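Side-chain contact in putative antitoxin HigA3 (Mycobacterium tuberculosis H37Rv, PDB 6LTZ), which probably acts as the antitoxin of a type II toxin-antitoxin system and as a DNA-binding transcriptional regulator of the helix-turn-helix class: residues G81-Y86 with G92-V97. Numbering follows the deposited sequence.
Sequences GTLQAY and GHLRIV
With CG anti to the backbone N in both L94 (chi1 176°) and L83 (chi1 -178°), both leucines point at the opposing segment, and the two side chains cross at about a right angle. The CD2 methyl of L94 rests on the helix backbone, 3.6 Å from CA of Q84, with CB of Q84 brushing the same methyl at 4.0 Å. CG of L83 meets this methyl at 3.9 Å, while CD1 of L94 faces CD2 of L83 at 4.1 Å. The bend of Q84 at chi2 (-82°) turns its amide away from the leucines, to the side of water 2. Water 1 links the two backbones, donating to Q84 O (2.9 Å) and accepting from L94 N (3.0 Å); water 2 donates to L94 O and accepts a weak bond from Q84 NE2. L94 therefore links strand 93-100 to helix 80-89 through L83 and Q84, with two waters alongside. In the helix-turn-helix domain T82 packs on helix 64-72, and Y86 on 64-72 and 53-60; the strand pairs antiparallel with 103-107 and with a strand of the second subunit, whose I96 packs on L83 and V97 on L94, so the sheet runs on across the dimer interface.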
loop_
_atom_site.group_PDB
_atom_site.type_symbol
_atom_site.label_atom_id
_atom_site.label_comp_id
_atom_site.label_asym_id
_atom_site.label_seq_id
_atom_site.Cartn_x
_atom_site.Cartn_y
_atom_site.Cartn_z
ATOM N N GLY A 81 0.043 5.466 -3.919
ATOM C CA GLY A 81 -0.633 6.748 -3.995
ATOM C C GLY A 81 -1.986 6.676 -4.673
ATOM O O GLY A 81 -2.866 7.489 -4.404
ATOM N N THR A 82 -2.154 5.707 -5.566
ATOM C CA THR A 82 -3.431 5.526 -6.246
ATOM C C THR A 82 -4.447 4.915 -5.291
ATOM O O THR A 82 -5.601 5.351 -5.229
ATOM C CB THR A 82 -3.280 4.646 -7.500
ATOM O OG1 THR A 82 -2.410 5.301 -8.426
ATOM C CG2 THR A 82 -4.622 4.424 -8.165
ATOM N N LEU A 83 -4.008 3.923 -4.523
ATOM C CA LEU A 83 -4.856 3.341 -3.495
ATOM C C LEU A 83 -5.196 4.389 -2.435
ATOM O O LEU A 83 -6.320 4.432 -1.933
ATOM C CB LEU A 83 -4.173 2.134 -2.847
ATOM C CG LEU A 83 -4.980 1.401 -1.777
ATOM C CD1 LEU A 83 -6.310 0.916 -2.339
ATOM C CD2 LEU A 83 -4.189 0.224 -1.210
ATOM N N GLN A 84 -4.226 5.236 -2.102
ATOM C CA GLN A 84 -4.456 6.300 -1.119
ATOM C C GLN A 84 -5.584 7.217 -1.586
ATOM O O GLN A 84 -6.466 7.581 -0.808
ATOM C CB GLN A 84 -3.174 7.107 -0.882
ATOM C CG GLN A 84 -3.197 8.016 0.363
ATOM C CD GLN A 84 -3.886 9.354 0.126
ATOM O OE1 GLN A 84 -3.956 9.839 -1.003
ATOM N NE2 GLN A 84 -4.393 9.959 1.198
ATOM N N ALA A 85 -5.553 7.563 -2.869
ATOM C CA ALA A 85 -6.508 8.495 -3.459
ATOM C C ALA A 85 -7.905 7.899 -3.542
ATOM O O ALA A 85 -8.908 8.598 -3.368
ATOM C CB ALA A 85 -6.037 8.916 -4.842
ATOM N N TYR A 86 -7.961 6.603 -3.824
ATOM C CA TYR A 86 -9.219 5.885 -3.897
ATOM C C TYR A 86 -9.892 5.853 -2.526
ATOM O O TYR A 86 -11.059 6.213 -2.393
ATOM C CB TYR A 86 -8.984 4.467 -4.427
ATOM C CG TYR A 86 -10.223 3.610 -4.487
ATOM C CD1 TYR A 86 -11.038 3.609 -5.613
ATOM C CD2 TYR A 86 -10.581 2.804 -3.420
ATOM C CE1 TYR A 86 -12.175 2.822 -5.667
ATOM C CE2 TYR A 86 -11.712 2.018 -3.463
ATOM C CZ TYR A 86 -12.505 2.032 -4.592
ATOM O OH TYR A 86 -13.628 1.244 -4.632
ATOM N N GLY A 92 -12.297 7.941 3.517
ATOM C CA GLY A 92 -11.496 7.243 4.508
ATOM C C GLY A 92 -10.030 7.618 4.522
ATOM O O GLY A 92 -9.599 8.503 3.792
ATOM N N HIS A 93 -9.266 6.934 5.371
ATOM C CA HIS A 93 -7.835 7.187 5.507
ATOM C C HIS A 93 -7.062 5.875 5.404
ATOM O O HIS A 93 -7.251 4.965 6.211
ATOM C CB HIS A 93 -7.529 7.878 6.839
ATOM C CG HIS A 93 -6.073 8.129 7.074
ATOM N ND1 HIS A 93 -5.315 8.948 6.265
ATOM C CD2 HIS A 93 -5.234 7.670 8.035
ATOM C CE1 HIS A 93 -4.073 8.982 6.715
ATOM N NE2 HIS A 93 -3.998 8.216 7.788
ATOM N N LEU A 94 -6.205 5.786 4.395
ATOM C CA LEU A 94 -5.411 4.589 4.176
ATOM C C LEU A 94 -4.252 4.518 5.155
ATOM O O LEU A 94 -3.532 5.497 5.344
ATOM C CB LEU A 94 -4.881 4.561 2.743
ATOM C CG LEU A 94 -3.944 3.409 2.396
ATOM C CD1 LEU A 94 -4.696 2.092 2.445
ATOM C CD2 LEU A 94 -3.329 3.635 1.024
ATOM N N ARG A 95 -4.077 3.358 5.775
ATOM C CA ARG A 95 -2.875 3.094 6.559
ATOM C C ARG A 95 -2.255 1.789 6.099
ATOM O O ARG A 95 -2.956 0.808 5.858
ATOM C CB ARG A 95 -3.181 3.039 8.058
ATOM C CG ARG A 95 -3.558 4.385 8.655
ATOM C CD ARG A 95 -4.013 4.255 10.100
ATOM N NE ARG A 95 -2.901 4.099 11.033
ATOM C CZ ARG A 95 -2.747 3.057 11.844
ATOM N NH1 ARG A 95 -3.636 2.073 11.841
ATOM N NH2 ARG A 95 -1.706 3.002 12.664
ATOM N N ILE A 96 -0.935 1.796 5.961
ATOM C CA ILE A 96 -0.202 0.591 5.607
ATOM C C ILE A 96 0.845 0.325 6.674
ATOM O O ILE A 96 1.646 1.193 7.017
ATOM C CB ILE A 96 0.465 0.704 4.237
ATOM C CG1 ILE A 96 -0.599 0.880 3.153
ATOM C CG2 ILE A 96 1.314 -0.540 3.948
ATOM C CD1 ILE A 96 -0.036 1.055 1.771
ATOM N N VAL A 97 0.811 -0.885 7.203
ATOM C CA VAL A 97 1.703 -1.268 8.277
ATOM C C VAL A 97 2.486 -2.505 7.861
ATOM O O VAL A 97 1.903 -3.492 7.410
ATOM C CB VAL A 97 0.914 -1.541 9.575
ATOM C CG1 VAL A 97 1.774 -2.264 10.577
ATOM C CG2 VAL A 97 0.375 -0.234 10.155
HETATM O O HOH W 1 -6.439 7.662 2.060
HETATM O O HOH W 2 -3.300 7.880 3.757
#